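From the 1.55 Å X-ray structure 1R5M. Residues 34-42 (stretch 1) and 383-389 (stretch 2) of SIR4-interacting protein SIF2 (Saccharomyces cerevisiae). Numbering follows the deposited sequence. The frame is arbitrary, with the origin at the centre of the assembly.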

# COMPACT_ATOMS: atom_id res chain seq x y z
N GLY A 34 -14.11 -12.86 22.48
CA GLY A 34 -15.10 -12.71 23.57
C GLY A 34 -15.78 -11.35 23.56
O GLY A 34 -16.65 -11.08 24.39
N PHE A 35 -15.39 -10.51 22.61
CA PHE A 35 -15.96 -9.17 22.49
C PHE A 35 -15.44 -8.45 21.24
O PHE A 35 -14.26 -8.14 21.13
CB PHE A 35 -15.64 -8.35 23.75
CG PHE A 35 -15.72 -6.86 23.57
CD1 PHE A 35 -16.78 -6.27 22.89
CD2 PHE A 35 -14.72 -6.03 24.08
CE1 PHE A 35 -16.85 -4.89 22.72
CE2 PHE A 35 -14.78 -4.65 23.92
CZ PHE A 35 -15.85 -4.08 23.24
N VAL A 36 -16.35 -8.19 20.30
CA VAL A 36 -16.00 -7.50 19.06
C VAL A 36 -16.42 -6.04 19.18
O VAL A 36 -17.58 -5.74 19.46
CB VAL A 36 -16.73 -8.11 17.84
CG1 VAL A 36 -16.41 -7.30 16.59
CG2 VAL A 36 -16.32 -9.57 17.66
N LYS A 37 -15.48 -5.13 18.97
CA LYS A 37 -15.78 -3.71 19.07
C LYS A 37 -16.47 -3.22 17.80
O LYS A 37 -16.15 -3.67 16.70
CB LYS A 37 -14.50 -2.91 19.29
CG LYS A 37 -13.77 -3.28 20.57
CD LYS A 37 -12.47 -2.51 20.70
CE LYS A 37 -11.67 -2.97 21.91
NZ LYS A 37 -12.44 -2.83 23.17
N ILE A 38 -17.42 -2.31 17.96
CA ILE A 38 -18.12 -1.74 16.81
C ILE A 38 -17.57 -0.33 16.67
O ILE A 38 -17.81 0.55 17.50
CB ILE A 38 -19.65 -1.72 17.04
CG1 ILE A 38 -20.13 -3.13 17.39
CG2 ILE A 38 -20.35 -1.23 15.78
CD1 ILE A 38 -21.62 -3.24 17.68
N LEU A 39 -16.79 -0.13 15.61
CA LEU A 39 -16.13 1.14 15.35
C LEU A 39 -17.06 2.28 14.96
O LEU A 39 -18.06 2.09 14.27
CB LEU A 39 -15.08 0.94 14.26
CG LEU A 39 -14.06 -0.17 14.55
CD1 LEU A 39 -13.17 -0.35 13.32
CD2 LEU A 39 -13.22 0.16 15.78
N LYS A 40 -16.70 3.48 15.41
CA LYS A 40 -17.49 4.67 15.12
C LYS A 40 -16.73 5.64 14.22
O LYS A 40 -15.50 5.72 14.28
CB LYS A 40 -17.85 5.40 16.41
CG LYS A 40 -16.66 6.09 17.07
CD LYS A 40 -17.05 6.76 18.37
CE LYS A 40 -15.85 7.47 18.99
NZ LYS A 40 -16.12 7.90 20.39
N GLU A 41 -17.47 6.38 13.40
CA GLU A 41 -16.85 7.38 12.55
C GLU A 41 -16.62 8.61 13.42
O GLU A 41 -17.47 8.97 14.25
CB GLU A 41 -17.79 7.75 11.40
CG GLU A 41 -17.39 9.04 10.69
CD GLU A 41 -18.32 9.38 9.54
OE1 GLU A 41 -18.19 8.76 8.46
OE2 GLU A 41 -19.17 10.28 9.71
N ILE A 42 -15.46 9.25 13.27
CA ILE A 42 -15.19 10.46 14.05
C ILE A 42 -15.11 11.68 13.14
O ILE A 42 -15.30 12.81 13.60
CB ILE A 42 -13.89 10.35 14.89
CG1 ILE A 42 -12.71 9.94 14.01
CG2 ILE A 42 -14.10 9.36 16.02
CD1 ILE A 42 -11.37 10.02 14.73
N PRO A 383 -8.17 -13.67 15.81
CA PRO A 383 -9.17 -12.94 16.59
C PRO A 383 -9.69 -11.67 15.92
O PRO A 383 -8.91 -10.86 15.43
CB PRO A 383 -8.43 -12.62 17.89
CG PRO A 383 -7.47 -13.77 18.01
CD PRO A 383 -6.95 -13.90 16.60
N LEU A 384 -11.01 -11.52 15.88
CA LEU A 384 -11.63 -10.34 15.30
C LEU A 384 -11.69 -9.29 16.41
O LEU A 384 -12.37 -9.48 17.42
CB LEU A 384 -13.04 -10.64 14.79
CG LEU A 384 -13.80 -9.45 14.21
CD1 LEU A 384 -13.01 -8.84 13.05
CD2 LEU A 384 -15.18 -9.90 13.75
N TYR A 385 -10.96 -8.20 16.23
CA TYR A 385 -10.90 -7.14 17.22
C TYR A 385 -12.05 -6.14 17.13
O TYR A 385 -12.64 -5.76 18.14
CB TYR A 385 -9.57 -6.40 17.08
CG TYR A 385 -9.32 -5.32 18.12
CD1 TYR A 385 -9.10 -5.66 19.45
CD2 TYR A 385 -9.29 -3.98 17.76
CE1 TYR A 385 -8.85 -4.67 20.41
CE2 TYR A 385 -9.05 -2.99 18.71
CZ TYR A 385 -8.83 -3.34 20.03
OH TYR A 385 -8.57 -2.37 20.96
N ALA A 386 -12.37 -5.73 15.91
CA ALA A 386 -13.42 -4.75 15.70
C ALA A 386 -13.92 -4.76 14.26
O ALA A 386 -13.26 -5.28 13.36
CB ALA A 386 -12.89 -3.36 16.05
N SER A 387 -15.10 -4.17 14.05
CA SER A 387 -15.70 -4.09 12.73
C SER A 387 -16.37 -2.73 12.52
O SER A 387 -16.84 -2.11 13.47
CB SER A 387 -16.74 -5.19 12.54
OG SER A 387 -16.18 -6.48 12.63
N TYR A 388 -16.39 -2.28 11.27
CA TYR A 388 -17.02 -1.03 10.88
C TYR A 388 -17.93 -1.35 9.70
O TYR A 388 -17.49 -1.93 8.71
CB TYR A 388 -15.97 0.00 10.45
CG TYR A 388 -16.54 1.35 10.09
CD1 TYR A 388 -17.20 2.13 11.04
CD2 TYR A 388 -16.41 1.87 8.80
CE1 TYR A 388 -17.71 3.39 10.72
CE2 TYR A 388 -16.92 3.12 8.46
CZ TYR A 388 -17.57 3.88 9.43
OH TYR A 388 -18.06 5.12 9.11
N GLN A 389 -19.20 -0.98 9.81
CA GLN A 389 -20.17 -1.25 8.76
C GLN A 389 -21.49 -0.57 9.13
O GLN A 389 -21.69 -0.15 10.26
CB GLN A 389 -20.38 -2.77 8.63
CG GLN A 389 -21.52 -3.22 7.71
CD GLN A 389 -21.23 -2.98 6.24
OE1 GLN A 389 -21.09 -3.93 5.46
NE2 GLN A 389 -21.14 -1.72 5.86
O HOH W 1 -12.25 -6.62 20.69
O HOH W 2 -19.70 0.44 12.63

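The two stretches lie far apart in sequence, with a sequence separation of at least 347 for any touching pair, yet they run side by side in the same sense: the vector from CA of F35 to CA of E41 and that from CA of L384 to CA of Y388 differ by 26°. The register is set by two parallel bridges, K37 with A386 (CA to CA 4.2 Å) and I38 with S387 (CA to CA 5.3 Å). Beyond them L39 still faces Y388, with their CA atoms 5.0 Å apart. Together the stretches bury 535 Å², summed over both sides.

Three backbone hydrogen bonds hold this register. K37 N donates to Y385 O at 3.0 Å with an angle of 171° at the hydrogen, close to linear. S387 N donates to K37 O at 2.9 Å and 155°, and L39 N donates to S387 O at 2.9 Å and 164°. The pattern is that of parallel strands: K37 uses both its NH and its CO, reaching the residues before and after its partner A386, and S387 likewise uses both groups, to K37 and L39. Two CA-H...O contacts supplement the ladder. A386 CA lies 3.1 Å from K37 O, with an angle of 125° at the hydrogen, so this carbonyl receives both the S387 amide and a more bent CH contact. I38 CA approaches S387 O at 3.6 Å and 140°.

Water extends the polar contacts at both ends. Water 1 donates to F35 O at 2.6 Å and to Y385 O at 2.7 Å, bridging two carbonyls that could not bond to each other because neither carries a proton. Y385 O thus accepts from both this water and K37 N. Water 2 donates to L39 O at 2.8 Å and accepts from Q389 N at 3.2 Å, linking the stretches just past the last direct hydrogen bond.

Apolar side chains meet at several points. K37 and A386 point to the same face, with their CB atoms 3.6 Å apart. L39 CD2 comes within 3.5 Å of A386 CB. L39 is buried, its CA-to-CB bond directed toward the other stretch, and its CB also lies 4.0 Å from Y388 CB. Near the start of the pairing, V36 CG1 meets L384 CD2 at 4.0 Å; the same methyl lies 4.1 Å from S387 OG.

The two tyrosines make different aromatic contacts. The CA-to-CB bond of Y385 points away from stretch 1, but its ring comes nearer, and K37 CD lies over one face, 4.2 Å from the ring centroid and 26° off the normal. This is a CH-pi contact, made by the aliphatic part of the lysine chain; K37 CE also reaches within 3.3 Å of Y385 OH, whose hydroxyl is hydrogen-bonded elsewhere in the structure. Y388 instead presents its edge to L39 O, which lies near the ring plane, 3.3 Å from Y388 CD1. Farther along, E41 CB touches Y388 OH at 3.5 Å.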